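Local coordinates for prolyl oligopeptidase (Novosphingobium capsulatum, PDB 1YR2), which probably hydrolyses oligopeptides after proline, and much less readily after alanine, as a serine endopeptidase of the S9A family, at residues R62-D67 and A75-A80; P38-S43 and S82-A87; L247-T252 and A256-F261; V298-N303 and V326-W331. All coordinates share one frame; numbering follows the deposited sequence.

Interaction 1: R62-D67 and A75-A80; sequences RWLEAD and AAWVQA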
loop_
_atom_site.group_PDB
_atom_site.type_symbol
_atom_site.label_atom_id
_atom_site.label_comp_id
_atom_site.label_asym_id
_atom_site.label_seq_id
_atom_site.Cartn_x
_atom_site.Cartn_y
_atom_site.Cartn_z
ATOM N N ARG A 62 -3.680 -1.579 -35.828
ATOM C CA ARG A 62 -4.395 -2.646 -35.159
ATOM C C ARG A 62 -3.601 -3.958 -35.162
ATOM O O ARG A 62 -3.738 -4.764 -34.252
ATOM C CB ARG A 62 -5.757 -2.892 -35.775
ATOM C CG ARG A 62 -6.628 -3.714 -34.835
ATOM C CD ARG A 62 -8.097 -3.698 -35.142
ATOM N NE ARG A 62 -8.690 -2.412 -34.840
ATOM C CZ ARG A 62 -9.921 -2.130 -35.161
ATOM N NH1 ARG A 62 -10.697 -3.049 -35.762
ATOM N NH2 ARG A 62 -10.415 -0.926 -34.904
ATOM N N TRP A 63 -2.778 -4.160 -36.184
ATOM C CA TRP A 63 -1.930 -5.369 -36.258
ATOM C C TRP A 63 -0.969 -5.517 -35.066
ATOM O O TRP A 63 -0.563 -6.636 -34.736
ATOM C CB TRP A 63 -1.189 -5.441 -37.590
ATOM C CG TRP A 63 -0.178 -4.331 -37.810
ATOM C CD1 TRP A 63 -0.400 -3.131 -38.389
ATOM C CD2 TRP A 63 1.205 -4.347 -37.434
ATOM N NE1 TRP A 63 0.751 -2.381 -38.395
ATOM C CE2 TRP A 63 1.756 -3.111 -37.806
ATOM C CE3 TRP A 63 2.037 -5.288 -36.831
ATOM C CZ2 TRP A 63 3.104 -2.794 -37.593
ATOM C CZ3 TRP A 63 3.382 -4.972 -36.623
ATOM C CH2 TRP A 63 3.893 -3.740 -36.993
ATOM N N LEU A 64 -0.611 -4.400 -34.433
ATOM C CA LEU A 64 0.260 -4.410 -33.253
ATOM C C LEU A 64 -0.451 -4.927 -31.986
ATOM O O LEU A 64 0.179 -5.111 -30.932
ATOM C CB LEU A 64 0.879 -3.037 -33.019
ATOM C CG LEU A 64 2.119 -2.734 -33.847
ATOM C CD1 LEU A 64 2.413 -1.266 -33.723
ATOM C CD2 LEU A 64 3.293 -3.529 -33.415
ATOM N N GLU A 65 -1.739 -5.238 -32.106
ATOM C CA GLU A 65 -2.465 -5.881 -31.028
ATOM C C GLU A 65 -2.195 -7.403 -30.952
ATOM O O GLU A 65 -2.535 -8.029 -29.958
ATOM C CB GLU A 65 -3.977 -5.646 -31.155
ATOM C CG GLU A 65 -4.426 -4.177 -30.983
ATOM C CD GLU A 65 -5.927 -3.967 -31.210
ATOM O OE1 GLU A 65 -6.682 -4.959 -31.369
ATOM O OE2 GLU A 65 -6.356 -2.802 -31.233
ATOM N N ALA A 66 -1.628 -7.995 -31.998
ATOM C CA ALA A 66 -1.407 -9.441 -32.015
ATOM C C ALA A 66 -0.326 -9.848 -31.025
ATOM O O ALA A 66 0.563 -9.060 -30.690
ATOM C CB ALA A 66 -1.057 -9.939 -33.401
ATOM N N ASP A 67 -0.447 -11.088 -30.523
ATOM C CA ASP A 67 0.485 -11.620 -29.512
ATOM C C ASP A 67 1.930 -11.745 -30.079
ATOM O O ASP A 67 2.172 -12.433 -31.060
ATOM C CB ASP A 67 -0.061 -12.990 -29.034
ATOM C CG ASP A 67 0.509 -13.430 -27.725
ATOM O OD1 ASP A 67 1.750 -13.526 -27.585
ATOM O OD2 ASP A 67 -0.237 -13.709 -26.757
ATOM N N ALA A 75 6.638 -9.375 -33.446
ATOM C CA ALA A 75 7.922 -9.760 -32.882
ATOM C C ALA A 75 9.028 -8.925 -33.518
ATOM O O ALA A 75 9.909 -8.486 -32.834
ATOM C CB ALA A 75 8.186 -11.250 -33.081
ATOM N N ALA A 76 8.951 -8.698 -34.818
ATOM C CA ALA A 76 9.993 -7.968 -35.546
ATOM C C ALA A 76 9.986 -6.498 -35.116
ATOM O O ALA A 76 11.029 -5.898 -34.925
ATOM C CB ALA A 76 9.772 -8.067 -37.070
ATOM N N TRP A 77 8.796 -5.939 -34.923
ATOM C CA TRP A 77 8.658 -4.542 -34.512
ATOM C C TRP A 77 9.199 -4.388 -33.096
ATOM O O TRP A 77 9.958 -3.452 -32.821
ATOM C CB TRP A 77 7.183 -4.147 -34.554
ATOM C CG TRP A 77 6.902 -2.710 -34.286
ATOM C CD1 TRP A 77 6.881 -1.705 -35.176
ATOM C CD2 TRP A 77 6.602 -2.139 -33.017
ATOM N NE1 TRP A 77 6.578 -0.523 -34.534
ATOM C CE2 TRP A 77 6.412 -0.773 -33.204
ATOM C CE3 TRP A 77 6.497 -2.653 -31.720
ATOM C CZ2 TRP A 77 6.106 0.086 -32.152
ATOM C CZ3 TRP A 77 6.209 -1.788 -30.680
ATOM C CH2 TRP A 77 6.015 -0.450 -30.906
ATOM N N VAL A 78 8.808 -5.311 -32.208
ATOM C CA VAL A 78 9.270 -5.297 -30.833
ATOM C C VAL A 78 10.801 -5.375 -30.773
ATOM O O VAL A 78 11.443 -4.615 -30.047
ATOM C CB VAL A 78 8.611 -6.420 -29.993
ATOM C CG1 VAL A 78 9.402 -6.685 -28.694
ATOM C CG2 VAL A 78 7.179 -6.049 -29.673
ATOM N N GLN A 79 11.403 -6.274 -31.548
ATOM C CA GLN A 79 12.862 -6.422 -31.501
ATOM C C GLN A 79 13.579 -5.112 -31.915
ATOM O O GLN A 79 14.508 -4.688 -31.244
ATOM C CB GLN A 79 13.294 -7.609 -32.404
ATOM C CG GLN A 79 14.799 -7.787 -32.596
ATOM C CD GLN A 79 15.155 -9.209 -33.127
ATOM O OE1 GLN A 79 14.760 -10.228 -32.520
ATOM N NE2 GLN A 79 15.897 -9.274 -34.241
ATOM N N ALA A 80 13.110 -4.501 -33.011
ATOM C CA ALA A 80 13.631 -3.234 -33.540
ATOM C C ALA A 80 13.429 -2.053 -32.575
ATOM O O ALA A 80 14.365 -1.295 -32.327
ATOM C CB ALA A 80 13.013 -2.921 -34.952
#

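Interaction 2: P38-S43 and S82-A87; sequences PPYPAS and SAYTAA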
loop_
_atom_site.group_PDB
_atom_site.type_symbol
_atom_site.label_atom_id
_atom_site.label_comp_id
_atom_site.label_asym_id
_atom_site.label_seq_id
_atom_site.Cartn_x
_atom_site.Cartn_y
_atom_site.Cartn_z
ATOM N N PRO A 38 18.646 9.356 -34.602
ATOM C CA PRO A 38 18.621 8.438 -35.810
ATOM C C PRO A 38 17.195 8.102 -36.125
ATOM O O PRO A 38 16.392 8.189 -35.218
ATOM C CB PRO A 38 19.339 7.176 -35.332
ATOM C CG PRO A 38 19.564 7.351 -33.859
ATOM C CD PRO A 38 18.912 8.621 -33.361
ATOM N N PRO A 39 16.849 7.742 -37.351
ATOM C CA PRO A 39 15.428 7.581 -37.684
ATOM C C PRO A 39 14.762 6.395 -36.942
ATOM O O PRO A 39 15.376 5.348 -36.667
ATOM C CB PRO A 39 15.418 7.393 -39.207
ATOM C CG PRO A 39 16.859 7.221 -39.623
ATOM C CD PRO A 39 17.764 7.459 -38.480
ATOM N N TYR A 40 13.495 6.584 -36.577
ATOM C CA TYR A 40 12.768 5.549 -35.878
ATOM C C TYR A 40 12.687 4.259 -36.703
ATOM O O TYR A 40 12.623 4.338 -37.931
ATOM C CB TYR A 40 11.361 6.044 -35.631
ATOM C CG TYR A 40 11.271 7.157 -34.630
ATOM C CD1 TYR A 40 11.837 7.013 -33.373
ATOM C CD2 TYR A 40 10.637 8.354 -34.932
ATOM C CE1 TYR A 40 11.759 8.004 -32.425
ATOM C CE2 TYR A 40 10.544 9.357 -33.967
ATOM C CZ TYR A 40 11.130 9.158 -32.714
ATOM O OH TYR A 40 11.053 10.117 -31.710
ATOM N N PRO A 41 12.586 3.096 -36.056
ATOM C CA PRO A 41 12.236 1.871 -36.780
ATOM C C PRO A 41 10.875 2.024 -37.432
ATOM O O PRO A 41 10.070 2.846 -36.971
ATOM C CB PRO A 41 12.205 0.806 -35.694
ATOM C CG PRO A 41 13.084 1.389 -34.588
ATOM C CD PRO A 41 12.713 2.850 -34.600
ATOM N N ALA A 42 10.646 1.292 -38.513
ATOM C CA ALA A 42 9.414 1.418 -39.252
ATOM C C ALA A 42 8.190 1.001 -38.402
ATOM O O ALA A 42 8.238 0.080 -37.608
ATOM C CB ALA A 42 9.494 0.589 -40.560
ATOM N N SER A 43 7.089 1.704 -38.579
ATOM C CA SER A 43 5.808 1.222 -38.070
ATOM C C SER A 43 4.823 1.172 -39.238
ATOM O O SER A 43 4.037 2.073 -39.384
ATOM C CB SER A 43 5.325 2.153 -36.949
ATOM O OG SER A 43 6.211 2.025 -35.821
ATOM N N SER A 82 12.891 -2.163 -29.308
ATOM C CA SER A 82 13.585 -2.444 -28.072
ATOM C C SER A 82 15.064 -2.149 -28.223
ATOM O O SER A 82 15.662 -1.551 -27.352
ATOM C CB SER A 82 13.387 -3.900 -27.661
ATOM O OG SER A 82 13.883 -4.043 -26.330
ATOM N N ALA A 83 15.653 -2.575 -29.324
ATOM C CA ALA A 83 17.073 -2.343 -29.556
ATOM C C ALA A 83 17.354 -0.858 -29.784
ATOM O O ALA A 83 18.356 -0.322 -29.269
ATOM C CB ALA A 83 17.568 -3.183 -30.734
ATOM N N TYR A 84 16.451 -0.197 -30.509
ATOM C CA TYR A 84 16.538 1.235 -30.780
ATOM C C TYR A 84 16.510 2.033 -29.468
ATOM O O TYR A 84 17.271 2.976 -29.279
ATOM C CB TYR A 84 15.369 1.667 -31.667
ATOM C CG TYR A 84 15.392 3.107 -32.070
ATOM C CD1 TYR A 84 14.800 4.066 -31.275
ATOM C CD2 TYR A 84 16.021 3.522 -33.245
ATOM C CE1 TYR A 84 14.808 5.415 -31.631
ATOM C CE2 TYR A 84 16.033 4.862 -33.613
ATOM C CZ TYR A 84 15.426 5.796 -32.809
ATOM O OH TYR A 84 15.446 7.117 -33.131
ATOM N N THR A 85 15.622 1.670 -28.574
ATOM C CA THR A 85 15.525 2.389 -27.320
ATOM C C THR A 85 16.748 2.106 -26.416
ATOM O O THR A 85 17.279 3.010 -25.742
ATOM C CB THR A 85 14.262 1.999 -26.628
ATOM O OG1 THR A 85 13.153 2.522 -27.375
ATOM C CG2 THR A 85 14.167 2.644 -25.273
ATOM N N ALA A 86 17.188 0.856 -26.404
ATOM C CA ALA A 86 18.299 0.477 -25.522
ATOM C C ALA A 86 19.587 1.218 -25.916
ATOM O O ALA A 86 20.327 1.684 -25.048
ATOM C CB ALA A 86 18.501 -1.005 -25.536
ATOM N N ALA A 87 19.812 1.358 -27.221
ATOM C CA ALA A 87 20.920 2.127 -27.791
ATOM C C ALA A 87 20.907 3.595 -27.402
ATOM O O ALA A 87 21.964 4.179 -27.181
ATOM C CB ALA A 87 20.939 1.996 -29.335
#

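Interaction 3: L247-T252 and A256-F261; sequences LHRLGT and ADQPVF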
loop_
_atom_site.group_PDB
_atom_site.type_symbol
_atom_site.label_atom_id
_atom_site.label_comp_id
_atom_site.label_asym_id
_atom_site.label_seq_id
_atom_site.Cartn_x
_atom_site.Cartn_y
_atom_site.Cartn_z
ATOM N N LEU A 247 -10.231 -25.502 21.910
ATOM C CA LEU A 247 -9.294 -25.109 22.961
ATOM C C LEU A 247 -8.318 -26.260 23.115
ATOM O O LEU A 247 -8.708 -27.404 23.377
ATOM C CB LEU A 247 -9.992 -24.824 24.288
ATOM C CG LEU A 247 -9.126 -24.399 25.469
ATOM C CD1 LEU A 247 -8.560 -23.001 25.177
ATOM C CD2 LEU A 247 -9.911 -24.411 26.758
ATOM N N HIS A 248 -7.042 -25.952 22.964
ATOM C CA HIS A 248 -6.001 -26.916 23.240
ATOM C C HIS A 248 -5.350 -26.639 24.594
ATOM O O HIS A 248 -4.845 -25.530 24.833
ATOM C CB HIS A 248 -4.908 -26.889 22.167
ATOM C CG HIS A 248 -3.782 -27.824 22.457
ATOM N ND1 HIS A 248 -3.961 -29.185 22.519
ATOM C CD2 HIS A 248 -2.472 -27.598 22.754
ATOM C CE1 HIS A 248 -2.804 -29.766 22.804
ATOM N NE2 HIS A 248 -1.890 -28.827 22.970
ATOM N N ARG A 249 -5.267 -27.674 25.425
ATOM C CA ARG A 249 -4.523 -27.575 26.695
ATOM C C ARG A 249 -3.105 -28.103 26.579
ATOM O O ARG A 249 -2.863 -29.180 26.083
ATOM C CB ARG A 249 -5.302 -28.254 27.824
ATOM C CG ARG A 249 -6.567 -27.430 28.198
ATOM C CD ARG A 249 -7.342 -28.030 29.363
ATOM N NE ARG A 249 -8.522 -27.245 29.715
ATOM C CZ ARG A 249 -9.734 -27.466 29.234
ATOM N NH1 ARG A 249 -9.970 -28.443 28.357
ATOM N NH2 ARG A 249 -10.719 -26.704 29.643
ATOM N N LEU A 250 -2.145 -27.300 26.991
ATOM C CA LEU A 250 -0.771 -27.600 26.656
ATOM C C LEU A 250 -0.376 -28.844 27.439
ATOM O O LEU A 250 -0.802 -28.993 28.559
ATOM C CB LEU A 250 0.125 -26.399 26.987
ATOM C CG LEU A 250 0.416 -25.344 25.927
ATOM C CD1 LEU A 250 1.181 -25.975 24.776
ATOM C CD2 LEU A 250 -0.853 -24.629 25.424
ATOM N N GLY A 251 0.407 -29.731 26.831
ATOM C CA GLY A 251 0.794 -31.007 27.434
ATOM C C GLY A 251 -0.170 -32.165 27.231
ATOM O O GLY A 251 -0.042 -33.225 27.846
ATOM N N THR A 252 -1.191 -31.959 26.417
ATOM C CA THR A 252 -2.104 -33.030 26.082
ATOM C C THR A 252 -2.110 -33.189 24.567
ATOM O O THR A 252 -1.670 -32.298 23.846
ATOM C CB THR A 252 -3.533 -32.744 26.578
ATOM O OG1 THR A 252 -4.047 -31.574 25.934
ATOM C CG2 THR A 252 -3.542 -32.367 28.059
ATOM N N ALA A 256 -7.474 -34.549 22.866
ATOM C CA ALA A 256 -8.109 -34.165 24.115
ATOM C C ALA A 256 -8.757 -32.776 24.054
ATOM O O ALA A 256 -9.403 -32.345 25.008
ATOM C CB ALA A 256 -7.103 -34.237 25.233
ATOM N N ASP A 257 -8.609 -32.089 22.918
ATOM C CA ASP A 257 -9.094 -30.716 22.816
ATOM C C ASP A 257 -10.594 -30.648 22.994
ATOM O O ASP A 257 -11.327 -31.599 22.691
ATOM C CB ASP A 257 -8.689 -30.087 21.443
ATOM C CG ASP A 257 -7.193 -29.780 21.350
ATOM O OD1 ASP A 257 -6.386 -30.195 22.254
ATOM O OD2 ASP A 257 -6.723 -29.145 20.376
ATOM N N GLN A 258 -11.049 -29.482 23.418
ATOM C CA GLN A 258 -12.428 -29.222 23.780
ATOM C C GLN A 258 -13.058 -28.274 22.702
ATOM O O GLN A 258 -12.504 -27.222 22.467
ATOM C CB GLN A 258 -12.369 -28.504 25.113
ATOM C CG GLN A 258 -13.691 -27.964 25.705
ATOM C CD GLN A 258 -13.445 -27.320 27.067
ATOM O OE1 GLN A 258 -12.762 -27.916 27.898
ATOM N NE2 GLN A 258 -13.947 -26.083 27.278
ATOM N N PRO A 259 -14.188 -28.624 22.104
ATOM C CA PRO A 259 -14.896 -27.757 21.164
ATOM C C PRO A 259 -15.453 -26.520 21.872
ATOM O O PRO A 259 -15.958 -26.622 22.980
ATOM C CB PRO A 259 -16.025 -28.636 20.639
ATOM C CG PRO A 259 -16.125 -29.773 21.538
ATOM C CD PRO A 259 -14.910 -29.890 22.345
ATOM N N VAL A 260 -15.319 -25.352 21.263
ATOM C CA VAL A 260 -15.793 -24.098 21.860
ATOM C C VAL A 260 -16.940 -23.496 21.095
ATOM O O VAL A 260 -17.921 -23.056 21.699
ATOM C CB VAL A 260 -14.643 -23.077 21.936
ATOM C CG1 VAL A 260 -15.147 -21.728 22.459
ATOM C CG2 VAL A 260 -13.570 -23.604 22.861
ATOM N N PHE A 261 -16.844 -23.478 19.759
ATOM C CA PHE A 261 -17.885 -22.844 18.947
ATOM C C PHE A 261 -17.962 -23.403 17.537
ATOM O O PHE A 261 -16.934 -23.610 16.883
ATOM C CB PHE A 261 -17.649 -21.337 18.833
ATOM C CG PHE A 261 -18.842 -20.574 18.322
ATOM C CD1 PHE A 261 -20.026 -20.539 19.050
ATOM C CD2 PHE A 261 -18.800 -19.916 17.088
ATOM C CE1 PHE A 261 -21.103 -19.894 18.583
ATOM C CE2 PHE A 261 -19.905 -19.227 16.636
ATOM C CZ PHE A 261 -21.035 -19.216 17.361
HETATM O O HOH W 1 -6.137 -30.385 24.886
HETATM O O HOH W 2 -8.391 -30.429 26.902
#

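Interaction 4: V298-N303 and V326-W331; sequences VARVTN and VGDQLW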
loop_
_atom_site.group_PDB
_atom_site.type_symbol
_atom_site.label_atom_id
_atom_site.label_comp_id
_atom_site.label_asym_id
_atom_site.label_seq_id
_atom_site.Cartn_x
_atom_site.Cartn_y
_atom_site.Cartn_z
ATOM N N VAL A 298 -19.679 -13.882 22.259
ATOM C CA VAL A 298 -18.772 -13.684 23.398
ATOM C C VAL A 298 -18.977 -14.777 24.445
ATOM O O VAL A 298 -20.035 -15.378 24.515
ATOM C CB VAL A 298 -18.927 -12.296 24.063
ATOM C CG1 VAL A 298 -18.597 -11.219 23.048
ATOM C CG2 VAL A 298 -20.305 -12.105 24.663
ATOM N N ALA A 299 -17.942 -15.040 25.229
ATOM C CA ALA A 299 -18.039 -15.973 26.327
ATOM C C ALA A 299 -17.198 -15.467 27.439
ATOM O O ALA A 299 -16.031 -15.147 27.267
ATOM C CB ALA A 299 -17.586 -17.341 25.934
ATOM N N ARG A 300 -17.792 -15.432 28.611
ATOM C CA ARG A 300 -17.092 -15.070 29.838
ATOM C C ARG A 300 -16.103 -16.162 30.313
ATOM O O ARG A 300 -16.440 -17.351 30.411
ATOM C CB ARG A 300 -18.138 -14.779 30.928
ATOM C CG ARG A 300 -17.584 -14.344 32.244
ATOM C CD ARG A 300 -18.691 -14.162 33.311
ATOM N NE ARG A 300 -19.637 -13.119 32.911
ATOM C CZ ARG A 300 -19.623 -11.849 33.312
ATOM N NH1 ARG A 300 -18.726 -11.399 34.188
ATOM N NH2 ARG A 300 -20.547 -11.017 32.850
ATOM N N VAL A 301 -14.894 -15.744 30.659
ATOM C CA VAL A 301 -13.884 -16.640 31.227
ATOM C C VAL A 301 -13.807 -16.366 32.739
ATOM O O VAL A 301 -13.653 -15.229 33.168
ATOM C CB VAL A 301 -12.510 -16.426 30.586
ATOM C CG1 VAL A 301 -11.492 -17.434 31.110
ATOM C CG2 VAL A 301 -12.602 -16.508 29.080
ATOM N N THR A 302 -14.030 -17.401 33.524
ATOM C CA THR A 302 -14.006 -17.320 34.996
ATOM C C THR A 302 -13.141 -18.475 35.445
ATOM O O THR A 302 -13.482 -19.626 35.167
ATOM C CB THR A 302 -15.421 -17.517 35.605
ATOM O OG1 THR A 302 -16.359 -16.616 35.000
ATOM C CG2 THR A 302 -15.436 -17.117 37.123
ATOM N N ASN A 303 -12.030 -18.174 36.106
ATOM C CA ASN A 303 -11.137 -19.199 36.698
ATOM C C ASN A 303 -10.588 -20.187 35.667
ATOM O O ASN A 303 -10.530 -21.364 35.916
ATOM C CB ASN A 303 -11.852 -19.977 37.793
ATOM C CG ASN A 303 -12.281 -19.105 38.947
ATOM O OD1 ASN A 303 -11.496 -18.304 39.444
ATOM N ND2 ASN A 303 -13.528 -19.271 39.397
ATOM N N VAL A 326 -11.330 -4.482 28.634
ATOM C CA VAL A 326 -10.780 -4.227 29.960
ATOM C C VAL A 326 -11.923 -4.514 30.892
ATOM O O VAL A 326 -12.987 -3.893 30.789
ATOM C CB VAL A 326 -10.345 -2.762 30.172
ATOM C CG1 VAL A 326 -9.835 -2.536 31.613
ATOM C CG2 VAL A 326 -9.335 -2.357 29.192
ATOM N N GLY A 327 -11.744 -5.496 31.767
ATOM C CA GLY A 327 -12.803 -5.815 32.723
ATOM C C GLY A 327 -13.986 -6.405 31.958
ATOM O O GLY A 327 -13.806 -7.296 31.139
ATOM N N ASP A 328 -15.192 -5.892 32.177
ATOM C CA ASP A 328 -16.361 -6.409 31.463
ATOM C C ASP A 328 -16.828 -5.450 30.382
ATOM O O ASP A 328 -18.002 -5.409 30.016
ATOM C CB ASP A 328 -17.484 -6.708 32.432
ATOM C CG ASP A 328 -17.246 -7.955 33.251
ATOM O OD1 ASP A 328 -16.513 -8.876 32.779
ATOM O OD2 ASP A 328 -17.830 -8.115 34.349
ATOM N N GLN A 329 -15.890 -4.640 29.897
ATOM C CA GLN A 329 -16.134 -3.754 28.765
ATOM C C GLN A 329 -15.253 -4.154 27.589
ATOM O O GLN A 329 -14.071 -4.386 27.748
ATOM C CB GLN A 329 -15.883 -2.303 29.173
ATOM C CG GLN A 329 -16.932 -1.843 30.205
ATOM C CD GLN A 329 -16.766 -0.438 30.663
ATOM O OE1 GLN A 329 -15.649 0.083 30.683
ATOM N NE2 GLN A 329 -17.876 0.194 31.039
ATOM N N LEU A 330 -15.847 -4.184 26.410
ATOM C CA LEU A 330 -15.181 -4.489 25.164
ATOM C C LEU A 330 -15.317 -3.303 24.198
ATOM O O LEU A 330 -16.343 -2.655 24.147
ATOM C CB LEU A 330 -15.870 -5.693 24.530
ATOM C CG LEU A 330 -15.980 -6.996 25.322
ATOM C CD1 LEU A 330 -16.610 -8.056 24.423
ATOM C CD2 LEU A 330 -14.654 -7.476 25.848
ATOM N N TRP A 331 -14.316 -3.061 23.365
ATOM C CA TRP A 331 -14.407 -2.003 22.367
ATOM C C TRP A 331 -14.303 -2.624 20.978
ATOM O O TRP A 331 -13.517 -3.515 20.773
ATOM C CB TRP A 331 -13.238 -1.029 22.528
ATOM C CG TRP A 331 -13.473 -0.111 23.689
ATOM C CD1 TRP A 331 -13.967 1.150 23.638
ATOM C CD2 TRP A 331 -13.259 -0.395 25.070
ATOM N NE1 TRP A 331 -14.044 1.690 24.897
ATOM C CE2 TRP A 331 -13.602 0.774 25.801
ATOM C CE3 TRP A 331 -12.732 -1.478 25.766
ATOM C CZ2 TRP A 331 -13.522 0.857 27.195
ATOM C CZ3 TRP A 331 -12.636 -1.384 27.174
ATOM C CH2 TRP A 331 -13.040 -0.225 27.858
#

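Interaction 1: R62-D67 and A75-A80
Leu-64 and Trp-77 mark the closest backbone approach, their CA atoms 8.5 Å apart where the 3-10 turn 62-65 faces helix 72-89, and side chains alone bridge that spacing. Trp-77 receives both partners. Leu-64 lays CD2 over one face of the indole, 4.0 Å from the centroid of the five-membered ring and 27° off its normal, a CH-pi contact displaced toward Trp-77 CD2 and CE3; Leu-64 CD1 reaches Trp-77 CE2. Trp-63 comes in at about a right angle: its six-membered ring presents an edge to the Trp-77 face in an offset edge-to-face pair, planes at 89° and centroids 5.8 Å apart, with Trp-63 CH2 4.0 Å from Trp-77 CD1. The chi1 of 65° tucks the Trp-63 indole back over its own chain, where Leu-64 CG lies against one face. The contact folds the 62-65 turn onto helix 72-89, and this unit lies on the alpha/beta-hydrolase domain, since Leu-64 and Trp-77 also meet Phe-667 of helix 664-675. Trp-77 NE1 is hydrogen-bonded to Ser-43 OG. Replacing Trp-77 with alanine would probably leave Leu-64 and Trp-63 without their shared aromatic surface and Ser-43 without its indole partner. Trp-63 NE1 is hydrogen-bonded to Pro-44 O.

Interaction 2: P38-S43 and S82-A87
Tyr-84 meets Pro-38, Pro-39, Tyr-40 and Pro-41 with a single ring, which makes it the centre of this contact between helix 72-89 and the extended N-terminal chain. The tight part lies at the root of the ring. Pro-41 CD sits over one face, 3.8 Å from the centroid and 20° off the normal, a CH-pi contact, while Pro-41 CG leans on Tyr-84 CB at 3.7 Å. A chi1 of -177° carries the Tyr-84 ring out from the helix to face Pro-41. Tyr-40 turns back from its own chain to bring CD1 to 3.8 Å from Tyr-84 CE1; with planes at 52° the two rings neither stack nor meet edge-to-face. Its hydroxyl bonds to His-683 N, so Tyr-40 also ties the arm to the hydrolase sheet. The outer part is looser in its side chains: Pro-38 and Pro-39 are exposed, and their rings make little contact. The close approaches there are made by backbone carbonyls: Tyr-84 OH donates a short hydrogen bond of 2.5 Å to Pro-38 O, at the ring edge and tilted from the carbonyl plane, and Pro-39 O comes within 3.2 Å of Tyr-84 CE2. A leucine replacing Tyr-84 would probably leave Pro-38 O without this donor and Pro-41 without its flat support, setting the end of the arm free to move. Residues 39-42 have polyproline II backbone angles, and their prolines supply no N-H; the chemistry therefore implies anchorage through one face of the Tyr-84 ring, with its hydroxyl gripping a carbonyl.

Interaction 3: L247-T252 and A256-F261
Leu-247, Gln-258 and Asp-257 carry most of the buried surface in this hairpin. Leu-247 and Gln-258 form an antiparallel hydrogen-bonded pair: Leu-247 N to Gln-258 O is 2.9 Å, and the return bond from Gln-258 N to Leu-247 O is 3.1 Å. Their side chains share one face of the sheet, where Leu-247 CB also packs against Val-260 CG2. Gln-258, extended with CG anti to its N (chi1 174°), offers OE1 to the end of Arg-249. NH1 and NH2 both bond this one oxygen, each at 2.9 Å; it lies in the guanidinium plane, although both donors come from the same side of the amide plane, and Leu-247 CD2 lies over one guanidinium face, toward its rim. Asp-257 serves the end nearer the turn. Its OD1 accepts a hydrogen bond from His-248 ND1 on the syn side at 2.6 Å, nearly straight at 169° and in the imidazole plane, with ring and carboxylate 55° apart. One water also donates to Asp-257 OD1, donates to Thr-252 OG1 and accepts from Arg-249 N, so the carboxylate braces the type II turn 249-252. Thr-252 OG1 in turn bonds Arg-249 O at 2.7 Å. The hairpin supplies the third and outermost strands of a four-stranded propeller blade, a classic bulge at Val-260 and Phe-261 facing Val-245. Asp-257 OD2 bonds Tyr-224 OH, and His-248 NE2 bonds Asp-204 OD2. An imidazole held between two carboxylates would be expected to favour its protonated form, so charge as well as hydrogen bonding probably secures the hairpin.

Interaction 4: V298-N303 and V326-W331
Arg-300 and Asp-328 bring two flat groups together: Asp-328 OD2 lies at the edge of the Arg-300 guanidinium, near its plane, whereas the carboxylate is turned 76° from it. The salt bridge is loose. Arg-300 NH1 stands 3.4 Å from Asp-328 OD2 and 3.6 Å from OD1, and the bond to OD2, with an N-H...O angle of 151°, is weak. Arg-300 reaches across by a bend at chi3 (-62°), its side chain crossing that of Asp-328 at about a right angle. The other flat group, the Trp-331 indole, has Val-326 N of its own segment at its edge, and its NE1 bonds Leu-393 O. Stronger partners hold the aspartate: OD1 accepts from Trp-281 NE1 and forms a salt bridge with Arg-280, so the carboxylate is probably positioned by strand 281-287 and its approach, with Arg-300 adding positive charge. Deeper in, Val-298 CG1 touches Leu-330 CD1 at 4.0 Å, the two buried side chains sliding past each other in opposite directions. Backbones stay well separated, CA atoms being 8.8 Å apart at Arg-300 and Asp-328 and 10.0 Å at Val-298 and Leu-330, too far for strand pairing. Asp-328 is carried by a type II' turn from Val-326 to Gln-329, closed by Val-326 N to Gln-329 O at 2.9 Å and by the reverse bond. Apolar packing between the faces of adjacent blades is characteristic of a beta-propeller, and here the pair Arg-300 and Asp-328 is added between the blades 270-311 and 320-357.

The four contacts fall into two distant pairs. Interactions 1 and 2 share helix 72-89, with centres 13 Å apart, and join directly through Trp-77 NE1 and Ser-43 OG, probably a hydrogen bond of 2.9 Å; along the chain, interaction 1 falls within the span from 38 to 87 that interaction 2 brackets. Interactions 3 and 4 follow in series, centres 20 Å apart and nearest atoms about 6 Å apart, one within a propeller blade and the other between the next two. Between the pairs, centres are 62 to 70 Å apart. Interactions 1 and 2 thus fold the N-terminal arm onto helix 72-89, which lies against the hydrolase domain; interactions 3 and 4 hold the propeller blades.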